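Local coordinates for protein putative oxidoreductase molybdopterin-binding subunit (Sulfolobus tokodaii, PDB 4ZOH) that binds a molybdenum pterin cytosine dinucleotide cofactor and probably forms the catalytic subunit of an oxidoreductase related to aldehyde oxidase and xanthine dehydrogenase, at residues 33-38 against 90-95; 157-162 against 623-628; 244-249 against 632-637; 43-48 against 121-126. All blocks are in the same frame, centred on the assembly; numbering follows the deposited sequence.

Interaction 1. Residues 33-38 against 90-95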
loop_
_atom_site.group_PDB
_atom_site.type_symbol
_atom_site.label_atom_id
_atom_site.label_comp_id
_atom_site.label_asym_id
_atom_site.label_seq_id
_atom_site.Cartn_x
_atom_site.Cartn_y
_atom_site.Cartn_z
ATOM N N PHE A 33 -9.641 -10.164 6.662
ATOM C CA PHE A 33 -9.324 -10.052 8.084
ATOM C C PHE A 33 -9.337 -11.412 8.744
ATOM O O PHE A 33 -10.231 -12.219 8.478
ATOM C CB PHE A 33 -10.250 -9.071 8.805
ATOM C CG PHE A 33 -9.717 -8.670 10.133
ATOM C CD1 PHE A 33 -10.059 -9.405 11.302
ATOM C CD2 PHE A 33 -8.750 -7.604 10.227
ATOM C CE1 PHE A 33 -9.508 -9.050 12.536
ATOM C CE2 PHE A 33 -8.190 -7.266 11.463
ATOM C CZ PHE A 33 -8.587 -7.979 12.623
ATOM N N VAL A 34 -8.335 -11.646 9.592
ATOM C CA VAL A 34 -8.074 -12.942 10.260
ATOM C C VAL A 34 -8.202 -12.768 11.777
ATOM O O VAL A 34 -7.589 -11.865 12.352
ATOM C CB VAL A 34 -6.665 -13.456 9.849
ATOM C CG1 VAL A 34 -6.249 -14.776 10.515
ATOM C CG2 VAL A 34 -6.578 -13.621 8.317
ATOM N N ALA A 35 -8.976 -13.630 12.428
ATOM C CA ALA A 35 -9.011 -13.654 13.893
ATOM C C ALA A 35 -8.765 -15.089 14.352
ATOM O O ALA A 35 -9.093 -16.043 13.613
ATOM C CB ALA A 35 -10.351 -13.096 14.397
ATOM N N PHE A 36 -8.198 -15.248 15.553
ATOM C CA PHE A 36 -7.978 -16.548 16.131
ATOM C C PHE A 36 -8.984 -16.888 17.225
ATOM O O PHE A 36 -9.294 -16.045 18.063
ATOM C CB PHE A 36 -6.540 -16.699 16.624
ATOM C CG PHE A 36 -5.539 -16.602 15.532
ATOM C CD1 PHE A 36 -4.858 -17.767 15.071
ATOM C CD2 PHE A 36 -5.256 -15.346 14.926
ATOM C CE1 PHE A 36 -3.929 -17.708 14.049
ATOM C CE2 PHE A 36 -4.305 -15.294 13.889
ATOM C CZ PHE A 36 -3.655 -16.461 13.440
ATOM N N VAL A 37 -9.525 -18.117 17.176
ATOM C CA VAL A 37 -10.283 -18.722 18.289
ATOM C C VAL A 37 -9.228 -19.200 19.267
ATOM O O VAL A 37 -8.202 -19.775 18.854
ATOM C CB VAL A 37 -11.175 -19.932 17.830
ATOM C CG1 VAL A 37 -12.023 -20.497 18.995
ATOM C CG2 VAL A 37 -12.092 -19.522 16.667
ATOM N N ARG A 38 -9.440 -18.911 20.547
ATOM C CA ARG A 38 -8.433 -19.270 21.612
ATOM C C ARG A 38 -9.006 -20.210 22.688
ATOM O O ARG A 38 -10.245 -20.207 22.914
ATOM C CB ARG A 38 -7.935 -17.984 22.294
ATOM C CG ARG A 38 -7.041 -17.174 21.342
ATOM C CD ARG A 38 -6.850 -15.744 21.884
ATOM N NE ARG A 38 -6.260 -14.887 20.874
ATOM C CZ ARG A 38 -5.012 -14.885 20.478
ATOM N NH1 ARG A 38 -4.103 -15.666 21.015
ATOM N NH2 ARG A 38 -4.643 -14.004 19.531
ATOM N N GLU A 90 -17.011 -8.811 10.904
ATOM C CA GLU A 90 -17.565 -10.080 10.461
ATOM C C GLU A 90 -16.710 -11.214 10.903
ATOM O O GLU A 90 -17.246 -12.266 11.263
ATOM C CB GLU A 90 -17.770 -10.110 8.942
ATOM C CG GLU A 90 -18.830 -9.087 8.524
ATOM C CD GLU A 90 -19.177 -9.129 7.037
ATOM O OE1 GLU A 90 -18.673 -10.041 6.346
ATOM O OE2 GLU A 90 -19.937 -8.265 6.542
ATOM N N ALA A 91 -15.394 -10.999 10.966
ATOM C CA ALA A 91 -14.481 -12.005 11.540
ATOM C C ALA A 91 -14.898 -12.360 12.968
ATOM O O ALA A 91 -14.913 -13.555 13.354
ATOM C CB ALA A 91 -13.010 -11.591 11.475
ATOM N N TYR A 92 -15.270 -11.343 13.760
ATOM C CA TYR A 92 -15.584 -11.648 15.151
ATOM C C TYR A 92 -16.983 -12.251 15.283
ATOM O O TYR A 92 -17.185 -13.055 16.161
ATOM C CB TYR A 92 -15.250 -10.497 16.111
ATOM C CG TYR A 92 -13.724 -10.477 16.411
ATOM C CD1 TYR A 92 -12.823 -9.836 15.503
ATOM C CD2 TYR A 92 -13.161 -11.095 17.559
ATOM C CE1 TYR A 92 -11.439 -9.785 15.722
ATOM C CE2 TYR A 92 -11.745 -11.069 17.790
ATOM C CZ TYR A 92 -10.889 -10.394 16.855
ATOM O OH TYR A 92 -9.503 -10.288 16.963
ATOM N N ASP A 93 -17.903 -11.910 14.381
ATOM C CA ASP A 93 -19.168 -12.652 14.259
ATOM C C ASP A 93 -18.853 -14.114 13.994
ATOM O O ASP A 93 -19.337 -14.971 14.711
ATOM C CB ASP A 93 -20.050 -12.122 13.118
ATOM C CG ASP A 93 -20.475 -10.762 13.334
ATOM O OD1 ASP A 93 -20.494 -10.346 14.509
ATOM O OD2 ASP A 93 -20.813 -10.077 12.322
ATOM N N LEU A 94 -18.005 -14.387 12.987
ATOM C CA LEU A 94 -17.668 -15.751 12.626
ATOM C C LEU A 94 -17.015 -16.543 13.740
ATOM O O LEU A 94 -17.196 -17.758 13.808
ATOM C CB LEU A 94 -16.810 -15.760 11.369
ATOM C CG LEU A 94 -16.493 -17.090 10.684
ATOM C CD1 LEU A 94 -17.743 -17.863 10.280
ATOM C CD2 LEU A 94 -15.683 -16.743 9.460
ATOM N N ILE A 95 -16.241 -15.873 14.616
ATOM C CA ILE A 95 -15.633 -16.537 15.781
ATOM C C ILE A 95 -16.740 -17.304 16.583
ATOM O O ILE A 95 -16.548 -18.437 16.987
ATOM C CB ILE A 95 -14.901 -15.535 16.734
ATOM C CG1 ILE A 95 -13.570 -15.029 16.156
ATOM C CG2 ILE A 95 -14.643 -16.182 18.115
ATOM C CD1 ILE A 95 -12.420 -16.003 16.252
HETATM O O HOH W 1 -7.802 -10.786 14.943
#
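Y92 meets F33 and A35 with different parts of its ring, and it shows how an aromatic residue on the flank of a helix can still reach the sheet beneath. A chi1 of -79° turns CG away from the carbonyl carbon and brings the ring over A35. On the side of the ring near F33, CE1 comes within 3.8 Å of F33 CE1, which sits at the rim of the tyrosine close to its plane. The same half of the ring receives A35 over one face: CB of A35 is 3.7 Å from Y92 CZ, a CH-pi contact. At the tip, OH accepts a hydrogen bond from a water 2.7 Å away, which also donates to the backbone O of V34, and OH is further bonded to the carboxylate of E247. This is helix-on-sheet packing within the alpha/beta hammerhead region: helix 88-95 follows strand 79-85, the antiparallel neighbour of strand 32-38, and runs roughly along the latter, the short segment axes 29° apart in direction and 8.1 Å at closest approach. A91, the residue before the tyrosine, and I95, one turn after A91, complete the apolar contact. A91 CB abuts the edge of the F33 ring, 3.7 Å from CD1. I95 directs CD1 between the main chain and the next side chain, 3.6 Å from both F36 O and V37 CG2, while V37 and I95 pass each other in opposite directions.

Interaction 2. Residues 157-162 against 623-628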
loop_
_atom_site.group_PDB
_atom_site.type_symbol
_atom_site.label_atom_id
_atom_site.label_comp_id
_atom_site.label_asym_id
_atom_site.label_seq_id
_atom_site.Cartn_x
_atom_site.Cartn_y
_atom_site.Cartn_z
ATOM N N ASN A 157 9.287 -12.106 42.384
ATOM C CA ASN A 157 9.268 -11.138 41.324
ATOM C C ASN A 157 8.154 -11.584 40.433
ATOM O O ASN A 157 8.284 -12.578 39.696
ATOM C CB ASN A 157 10.667 -11.105 40.693
ATOM C CG ASN A 157 10.869 -9.915 39.733
ATOM O OD1 ASN A 157 10.247 -9.875 38.650
ATOM N ND2 ASN A 157 11.824 -8.987 40.077
ATOM N N GLN A 158 7.022 -10.911 40.548
ATOM C CA GLN A 158 5.777 -11.454 40.022
ATOM C C GLN A 158 5.705 -11.369 38.495
ATOM O O GLN A 158 6.477 -10.633 37.859
ATOM C CB GLN A 158 4.560 -10.744 40.637
ATOM C CG GLN A 158 4.129 -9.376 40.030
ATOM C CD GLN A 158 5.075 -8.171 40.259
ATOM O OE1 GLN A 158 6.283 -8.289 40.446
ATOM N NE2 GLN A 158 4.493 -6.970 40.181
ATOM N N ARG A 159 4.767 -12.105 37.901
ATOM C CA ARG A 159 4.525 -11.993 36.445
ATOM C C ARG A 159 3.989 -10.568 36.063
ATOM O O ARG A 159 3.092 -10.077 36.696
ATOM C CB ARG A 159 3.466 -12.983 36.090
ATOM C CG ARG A 159 3.438 -13.336 34.623
ATOM C CD ARG A 159 2.535 -14.589 34.466
ATOM N NE ARG A 159 2.682 -15.211 33.155
ATOM C CZ ARG A 159 3.710 -15.948 32.782
ATOM N NH1 ARG A 159 3.763 -16.427 31.529
ATOM N NH2 ARG A 159 4.710 -16.192 33.617
ATOM N N VAL A 160 4.483 -9.988 34.990
ATOM C CA VAL A 160 3.859 -8.740 34.481
ATOM C C VAL A 160 3.594 -8.906 32.973
ATOM O O VAL A 160 4.021 -9.905 32.393
ATOM C CB VAL A 160 4.809 -7.519 34.706
ATOM C CG1 VAL A 160 4.991 -7.222 36.221
ATOM C CG2 VAL A 160 6.138 -7.787 34.029
ATOM N N ILE A 161 2.936 -7.910 32.348
ATOM C CA ILE A 161 2.634 -7.965 30.942
ATOM C C ILE A 161 3.116 -6.684 30.243
ATOM O O ILE A 161 2.732 -5.582 30.650
ATOM C CB ILE A 161 1.127 -8.141 30.764
ATOM C CG1 ILE A 161 0.676 -9.450 31.469
ATOM C CG2 ILE A 161 0.757 -8.194 29.265
ATOM C CD1 ILE A 161 -0.853 -9.523 31.658
ATOM N N ALA A 162 3.959 -6.852 29.222
ATOM C CA ALA A 162 4.581 -5.790 28.476
ATOM C C ALA A 162 3.628 -4.635 28.116
ATOM O O ALA A 162 3.962 -3.471 28.363
ATOM C CB ALA A 162 5.291 -6.350 27.270
ATOM N N ALA A 623 0.469 -9.907 36.864
ATOM C CA ALA A 623 -0.412 -10.775 36.078
ATOM C C ALA A 623 -0.722 -12.004 36.984
ATOM O O ALA A 623 0.174 -12.809 37.260
ATOM C CB ALA A 623 0.266 -11.145 34.740
ATOM N N PHE A 624 -1.971 -12.117 37.428
ATOM C CA PHE A 624 -2.411 -13.203 38.232
ATOM C C PHE A 624 -3.585 -13.989 37.614
ATOM O O PHE A 624 -4.460 -13.403 36.955
ATOM C CB PHE A 624 -2.781 -12.698 39.660
ATOM C CG PHE A 624 -1.648 -11.937 40.337
ATOM C CD1 PHE A 624 -0.412 -12.604 40.667
ATOM C CD2 PHE A 624 -1.778 -10.547 40.630
ATOM C CE1 PHE A 624 0.678 -11.897 41.264
ATOM C CE2 PHE A 624 -0.700 -9.853 41.229
ATOM C CZ PHE A 624 0.525 -10.518 41.522
ATOM N N PHE A 625 -3.606 -15.299 37.922
ATOM C CA PHE A 625 -4.600 -16.258 37.393
ATOM C C PHE A 625 -5.531 -16.745 38.454
ATOM O O PHE A 625 -5.127 -16.958 39.568
ATOM C CB PHE A 625 -3.884 -17.451 36.783
ATOM C CG PHE A 625 -2.955 -17.060 35.679
ATOM C CD1 PHE A 625 -3.424 -16.978 34.354
ATOM C CD2 PHE A 625 -1.612 -16.729 35.951
ATOM C CE1 PHE A 625 -2.560 -16.627 33.325
ATOM C CE2 PHE A 625 -0.758 -16.330 34.916
ATOM C CZ PHE A 625 -1.243 -16.265 33.606
ATOM N N ASP A 626 -6.793 -16.911 38.154
ATOM C CA ASP A 626 -7.614 -17.575 39.137
ATOM C C ASP A 626 -7.276 -19.105 39.082
ATOM O O ASP A 626 -6.439 -19.585 38.264
ATOM C CB ASP A 626 -9.071 -17.281 38.865
ATOM C CG ASP A 626 -9.561 -17.984 37.581
ATOM O OD1 ASP A 626 -8.874 -18.877 37.043
ATOM O OD2 ASP A 626 -10.640 -17.658 37.114
ATOM N N GLU A 627 -7.893 -19.890 39.952
ATOM C CA GLU A 627 -7.496 -21.281 40.056
ATOM C C GLU A 627 -8.023 -22.158 38.879
ATOM O O GLU A 627 -7.557 -23.267 38.708
ATOM C CB GLU A 627 -7.891 -21.838 41.421
ATOM C CG GLU A 627 -9.252 -22.487 41.390
ATOM C CD GLU A 627 -10.141 -22.009 42.497
ATOM O OE1 GLU A 627 -9.636 -21.853 43.638
ATOM O OE2 GLU A 627 -11.343 -21.793 42.214
ATOM N N ASN A 628 -8.944 -21.638 38.066
ATOM C CA ASN A 628 -9.225 -22.181 36.719
ATOM C C ASN A 628 -8.215 -21.805 35.627
ATOM O O ASN A 628 -8.515 -21.981 34.440
ATOM C CB ASN A 628 -10.566 -21.687 36.260
ATOM C CG ASN A 628 -11.664 -22.087 37.188
ATOM O OD1 ASN A 628 -11.660 -23.179 37.687
ATOM N ND2 ASN A 628 -12.610 -21.207 37.417
#
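The backbone N of A623 donates to the carbonyl O of R159 across 2.6 Å, a short bond with an N-H...O angle of 160°. The donor stands above the carbonyl plane, 37° out of it, and the touching parts of the two segments run crosswise. Strand 149-161 is an outermost strand of a five-stranded mixed sheet, and the loop 623-628 runs up to it; the bond joins two parts of the chain that both belong to molybdopterin cofactor-binding domains. Beside the bond the A623 methyl is well buried: CB lies 3.7 Å from I161 CD1 and 3.9 Å from R159 CG. Q158 illustrates how a long polar residue can offer carbon to one neighbour and its amide to others. Its CG takes the crowded position between backbone N and carbonyl carbon (chi1 82°), which brings CG beside the F624 ring, next to CB, with CG 4.1 Å from CZ, while NE2 is hydrogen-bonded to the backbone O of both E621 and Q617. R159 divides its labour similarly. A salt bridge from NH2 to D257 and hydrogen bonds from NH1 to T328 and from NE to H254 fix the guanidinium, and the extended aliphatic part leading to it passes the rim of F625, where CD lies 3.8 Å from CE2, close to the plane of that ring.

Interaction 3. Residues 244-249 against 632-637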
loop_
_atom_site.group_PDB
_atom_site.type_symbol
_atom_site.label_atom_id
_atom_site.label_comp_id
_atom_site.label_asym_id
_atom_site.label_seq_id
_atom_site.Cartn_x
_atom_site.Cartn_y
_atom_site.Cartn_z
ATOM N N THR A 244 -7.550 -8.154 19.406
ATOM C CA THR A 244 -8.076 -7.182 20.373
ATOM C C THR A 244 -7.095 -7.057 21.564
ATOM O O THR A 244 -6.161 -7.898 21.758
ATOM C CB THR A 244 -9.429 -7.608 20.915
ATOM O OG1 THR A 244 -9.213 -8.731 21.765
ATOM C CG2 THR A 244 -10.433 -7.969 19.745
ATOM N N ARG A 245 -7.272 -6.025 22.371
ATOM C CA ARG A 245 -6.330 -5.835 23.518
ATOM C C ARG A 245 -6.586 -6.956 24.578
ATOM O O ARG A 245 -5.652 -7.412 25.226
ATOM C CB ARG A 245 -6.505 -4.412 24.150
ATOM C CG ARG A 245 -5.725 -4.170 25.445
ATOM C CD ARG A 245 -4.225 -4.399 25.307
ATOM N NE ARG A 245 -3.768 -3.383 24.369
ATOM C CZ ARG A 245 -2.507 -3.071 24.095
ATOM N NH1 ARG A 245 -1.502 -3.786 24.624
ATOM N NH2 ARG A 245 -2.254 -2.073 23.222
ATOM N N THR A 246 -7.840 -7.366 24.757
ATOM C CA THR A 246 -8.130 -8.590 25.599
ATOM C C THR A 246 -7.287 -9.786 25.141
ATOM O O THR A 246 -6.541 -10.398 25.939
ATOM C CB THR A 246 -9.621 -8.908 25.700
ATOM O OG1 THR A 246 -10.285 -7.753 26.223
ATOM C CG2 THR A 246 -9.917 -10.123 26.614
ATOM N N GLU A 247 -7.305 -10.057 23.843
ATOM C CA GLU A 247 -6.442 -11.094 23.299
ATOM C C GLU A 247 -4.986 -10.882 23.646
ATOM O O GLU A 247 -4.262 -11.842 24.031
ATOM C CB GLU A 247 -6.589 -11.141 21.752
ATOM C CG GLU A 247 -7.928 -11.765 21.322
ATOM C CD GLU A 247 -7.947 -11.927 19.816
ATOM O OE1 GLU A 247 -7.391 -12.918 19.279
ATOM O OE2 GLU A 247 -8.494 -11.025 19.194
ATOM N N GLU A 248 -4.515 -9.630 23.464
ATOM C CA GLU A 248 -3.111 -9.360 23.654
ATOM C C GLU A 248 -2.787 -9.718 25.129
ATOM O O GLU A 248 -1.869 -10.439 25.384
ATOM C CB GLU A 248 -2.793 -7.850 23.362
ATOM C CG GLU A 248 -1.303 -7.611 23.240
ATOM C CD GLU A 248 -0.679 -8.080 21.931
ATOM O OE1 GLU A 248 0.467 -7.627 21.686
ATOM O OE2 GLU A 248 -1.308 -8.894 21.119
ATOM N N PHE A 249 -3.596 -9.246 26.079
ATOM C CA PHE A 249 -3.298 -9.474 27.501
ATOM C C PHE A 249 -3.190 -10.944 27.831
ATOM O O PHE A 249 -2.302 -11.324 28.537
ATOM C CB PHE A 249 -4.375 -8.834 28.413
ATOM C CG PHE A 249 -4.069 -7.410 28.758
ATOM C CD1 PHE A 249 -2.924 -7.116 29.513
ATOM C CD2 PHE A 249 -4.904 -6.366 28.326
ATOM C CE1 PHE A 249 -2.588 -5.813 29.839
ATOM C CE2 PHE A 249 -4.594 -5.061 28.672
ATOM C CZ PHE A 249 -3.444 -4.771 29.424
ATOM N N LEU A 632 -6.733 -12.921 35.520
ATOM C CA LEU A 632 -7.706 -12.022 36.209
ATOM C C LEU A 632 -7.660 -10.605 35.636
ATOM O O LEU A 632 -8.594 -9.840 35.773
ATOM C CB LEU A 632 -7.423 -11.968 37.740
ATOM C CG LEU A 632 -7.849 -13.212 38.527
ATOM C CD1 LEU A 632 -7.217 -13.193 39.930
ATOM C CD2 LEU A 632 -9.365 -13.365 38.662
ATOM N N THR A 633 -6.567 -10.254 34.964
ATOM C CA THR A 633 -6.374 -8.849 34.571
ATOM C C THR A 633 -6.230 -8.739 33.046
ATOM O O THR A 633 -5.161 -8.838 32.518
ATOM C CB THR A 633 -5.195 -8.201 35.374
ATOM O OG1 THR A 633 -4.019 -8.912 35.057
ATOM C CG2 THR A 633 -5.427 -8.358 36.873
ATOM N N THR A 634 -7.322 -8.531 32.337
ATOM C CA THR A 634 -7.232 -8.657 30.892
ATOM C C THR A 634 -7.577 -7.344 30.117
ATOM O O THR A 634 -7.897 -7.396 28.927
ATOM C CB THR A 634 -8.122 -9.837 30.399
ATOM O OG1 THR A 634 -9.478 -9.488 30.614
ATOM C CG2 THR A 634 -7.832 -11.120 31.149
ATOM N N ASN A 635 -7.480 -6.195 30.782
ATOM C CA ASN A 635 -7.747 -4.891 30.158
ATOM C C ASN A 635 -7.032 -3.811 30.915
ATOM O O ASN A 635 -6.488 -4.072 31.977
ATOM C CB ASN A 635 -9.227 -4.607 30.120
ATOM C CG ASN A 635 -9.817 -4.698 31.472
ATOM O OD1 ASN A 635 -9.487 -3.902 32.357
ATOM N ND2 ASN A 635 -10.635 -5.726 31.682
ATOM N N PHE A 636 -6.949 -2.611 30.329
ATOM C CA PHE A 636 -6.215 -1.506 30.958
ATOM C C PHE A 636 -6.870 -0.937 32.212
ATOM O O PHE A 636 -6.220 -0.184 32.922
ATOM C CB PHE A 636 -5.868 -0.388 29.980
ATOM C CG PHE A 636 -4.710 -0.696 29.112
ATOM C CD1 PHE A 636 -3.489 -1.059 29.662
ATOM C CD2 PHE A 636 -4.852 -0.648 27.706
ATOM C CE1 PHE A 636 -2.395 -1.331 28.834
ATOM C CE2 PHE A 636 -3.761 -0.891 26.886
ATOM C CZ PHE A 636 -2.516 -1.229 27.439
ATOM N N GLN A 637 -8.104 -1.331 32.508
ATOM C CA GLN A 637 -8.707 -1.028 33.829
ATOM C C GLN A 637 -8.112 -1.981 34.833
ATOM O O GLN A 637 -7.519 -1.495 35.762
ATOM C CB GLN A 637 -10.245 -1.077 33.785
ATOM C CG GLN A 637 -10.967 -1.126 35.121
ATOM C CD GLN A 637 -12.418 -1.556 34.933
ATOM O OE1 GLN A 637 -13.291 -0.750 34.655
ATOM N NE2 GLN A 637 -12.672 -2.849 35.058
HETATM O O HOH W 2 -8.217 -5.532 26.958
HETATM O O HOH W 3 -11.019 -7.730 29.028
#
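F249 presents its edge to the face of F636 in a T-shaped pair, the planes 79° apart and the centroids separated by 5.2 Å; F249 CZ comes within 3.6 Å of F636 CE1. R245, bent at chi2 and chi3, curls back to the same phenylalanine, whose CE2 sits over one face of the guanidinium, 3.5 Å from NE. Between helix and loop, T634 O accepts a CA-H...O contact from T246 CA at 3.5 Å and a 2.7 Å hydrogen bond from a water that also donates to T246 OG1. A second water joins OG1 of T246 to OG1 of T634. Further out, R245 is positioned by P164 O and by the backbone of another protein chain, and T246 OG1 by an acidic side chain of that chain. A capping box starts the helix: E247 N donates to T244 OG1 (3.1 Å), and T244 N to E247 OE2. Helix 245-251, just after strand 239-241, thus abuts the loop between helix 600-619 and strand 651-655.

Interaction 4. Residues 43-48 against 121-126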
loop_
_atom_site.group_PDB
_atom_site.type_symbol
_atom_site.label_atom_id
_atom_site.label_comp_id
_atom_site.label_asym_id
_atom_site.label_seq_id
_atom_site.Cartn_x
_atom_site.Cartn_y
_atom_site.Cartn_z
ATOM N N HIS A 43 -5.922 -26.623 30.048
ATOM C CA HIS A 43 -5.407 -27.918 29.519
ATOM C C HIS A 43 -6.567 -28.798 29.081
ATOM O O HIS A 43 -7.459 -29.122 29.868
ATOM C CB HIS A 43 -4.552 -28.679 30.525
ATOM C CG HIS A 43 -3.649 -29.716 29.909
ATOM N ND1 HIS A 43 -2.948 -30.654 30.658
ATOM C CD2 HIS A 43 -3.342 -29.969 28.616
ATOM C CE1 HIS A 43 -2.201 -31.395 29.856
ATOM N NE2 HIS A 43 -2.425 -30.999 28.606
ATOM N N ALA A 44 -6.594 -29.114 27.787
ATOM C CA ALA A 44 -7.741 -29.807 27.175
ATOM C C ALA A 44 -7.337 -30.471 25.895
ATOM O O ALA A 44 -6.414 -29.995 25.169
ATOM C CB ALA A 44 -8.935 -28.899 26.934
ATOM N N ARG A 45 -8.017 -31.592 25.631
ATOM C CA ARG A 45 -8.028 -32.129 24.266
ATOM C C ARG A 45 -9.068 -31.399 23.494
ATOM O O ARG A 45 -10.087 -30.990 24.054
ATOM C CB ARG A 45 -8.188 -33.663 24.206
ATOM C CG ARG A 45 -6.812 -34.240 24.432
ATOM C CD ARG A 45 -6.739 -35.710 24.109
ATOM N NE ARG A 45 -5.480 -36.244 24.614
ATOM C CZ ARG A 45 -5.294 -36.735 25.843
ATOM N NH1 ARG A 45 -6.290 -36.780 26.763
ATOM N NH2 ARG A 45 -4.070 -37.181 26.146
ATOM N N ILE A 46 -8.765 -31.172 22.218
ATOM C CA ILE A 46 -9.662 -30.387 21.361
ATOM C C ILE A 46 -10.014 -31.042 20.015
ATOM O O ILE A 46 -9.156 -31.671 19.390
ATOM C CB ILE A 46 -9.072 -28.955 21.081
ATOM C CG1 ILE A 46 -7.584 -29.032 20.722
ATOM C CG2 ILE A 46 -9.362 -27.993 22.265
ATOM C CD1 ILE A 46 -7.139 -27.953 19.725
ATOM N N LYS A 47 -11.241 -30.808 19.575
ATOM C CA LYS A 47 -11.686 -31.090 18.185
ATOM C C LYS A 47 -12.394 -29.874 17.725
ATOM O O LYS A 47 -13.273 -29.341 18.428
ATOM C CB LYS A 47 -12.684 -32.265 18.070
ATOM C CG LYS A 47 -12.034 -33.608 17.814
ATOM C CD LYS A 47 -13.042 -34.646 17.304
ATOM C CE LYS A 47 -12.932 -34.828 15.779
ATOM N NZ LYS A 47 -14.113 -35.506 15.156
ATOM N N VAL A 48 -11.980 -29.420 16.562
ATOM C CA VAL A 48 -12.549 -28.242 15.984
ATOM C C VAL A 48 -13.082 -28.635 14.637
ATOM O O VAL A 48 -12.354 -29.208 13.845
ATOM C CB VAL A 48 -11.506 -27.115 15.750
ATOM C CG1 VAL A 48 -12.253 -25.846 15.490
ATOM C CG2 VAL A 48 -10.563 -26.940 16.919
ATOM N N VAL A 121 2.308 -30.644 31.837
ATOM C CA VAL A 121 1.651 -29.466 31.188
ATOM C C VAL A 121 1.119 -29.841 29.781
ATOM O O VAL A 121 0.023 -29.438 29.353
ATOM C CB VAL A 121 2.594 -28.242 31.127
ATOM C CG1 VAL A 121 1.935 -27.115 30.309
ATOM C CG2 VAL A 121 2.845 -27.762 32.561
ATOM N N HIS A 122 1.908 -30.602 29.077
ATOM C CA HIS A 122 1.438 -31.274 27.871
ATOM C C HIS A 122 1.648 -32.812 28.011
ATOM O O HIS A 122 2.733 -33.228 28.440
ATOM C CB HIS A 122 2.231 -30.805 26.632
ATOM C CG HIS A 122 1.634 -31.258 25.319
ATOM N ND1 HIS A 122 2.069 -32.384 24.651
ATOM C CD2 HIS A 122 0.647 -30.723 24.548
ATOM C CE1 HIS A 122 1.371 -32.528 23.536
ATOM N NE2 HIS A 122 0.511 -31.530 23.438
ATOM N N SER A 123 0.661 -33.602 27.541
ATOM C CA SER A 123 0.777 -35.118 27.343
ATOM C C SER A 123 2.117 -35.619 26.958
ATOM O O SER A 123 2.617 -36.521 27.578
ATOM C CB SER A 123 -0.194 -35.669 26.289
ATOM O OG SER A 123 -1.448 -35.572 26.854
ATOM N N GLY A 124 2.696 -35.068 25.921
ATOM C CA GLY A 124 3.958 -35.609 25.475
ATOM C C GLY A 124 5.264 -35.122 26.064
ATOM O O GLY A 124 6.287 -35.425 25.471
ATOM N N LEU A 125 5.286 -34.380 27.193
ATOM C CA LEU A 125 6.596 -34.041 27.870
ATOM C C LEU A 125 7.139 -35.160 28.751
ATOM O O LEU A 125 6.403 -35.691 29.572
ATOM C CB LEU A 125 6.471 -32.785 28.771
ATOM C CG LEU A 125 6.162 -31.406 28.183
ATOM C CD1 LEU A 125 5.575 -30.509 29.276
ATOM C CD2 LEU A 125 7.436 -30.830 27.569
ATOM N N SER A 126 8.428 -35.476 28.618
ATOM C CA SER A 126 9.135 -36.245 29.668
ATOM C C SER A 126 9.110 -35.590 31.082
ATOM O O SER A 126 9.222 -36.280 32.100
ATOM C CB SER A 126 10.584 -36.476 29.264
ATOM O OG SER A 126 11.231 -35.242 28.997
#
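V121 places its carbonyl O over one face of the H43 imidazole, 2.9 Å above the ring plane. The segment then folds into a type I beta turn from H122 to L125, set against the start of strand 44-48, the middle strand of a three-stranded antiparallel sheet. Although V121 O is only 3.0 Å from H43 NE2, the angle is too poor for a hydrogen bond; the oxygen is engaged by ND2 of N324 instead. The imidazole spends its nitrogens elsewhere, NE2 on the carboxylate of E72 and ND1 on the backbone O of D106, so two bonds hold the ring's rotation. A chi1 of -160° swings the ring away from the backbone N to meet the carbonyl of V121. Two polar partners of this kind would be consistent with a protonated ring, which would make the carbonyl above its face more welcome. H122 follows, its CA 3.9 Å from H43 NE2, its CB pointing away from residues 43-48 and its ring NE2 bonded to D65. S123 N binds the same carboxylate, so that one oxygen, E72 OE2, bridges the turn and H43. Near the surface S123 OG lies 3.2 Å from R45 NH2, again at an angle unsuited to hydrogen bonding. G124 N donates to H122 ND1, tilted 33° from the ring plane, and L125 N closes the turn with a 3.1 Å bond to H122 O.

In the fold
The four contacts differ in both burial and chemistry. Interaction 2 is the most buried and the only one with a direct hydrogen bond between its segments; interaction 1 is largely apolar, interaction 3 combines aromatic packing with bridging waters, and interaction 4, partly at the surface, sets a carbonyl over a ring and is bridged by the E72 carboxylate. Interactions 2 and 3 employ the same long loop before strand 651-655, their centres about 12 Å apart, and meet where F624 O and L632 N probably bond and I161 packs on F249. E247 links interactions 1 and 3 through R38 and Y92. Interaction 4 touches none of the others, yet its strand 44-48 follows strand 32-38 in the chain.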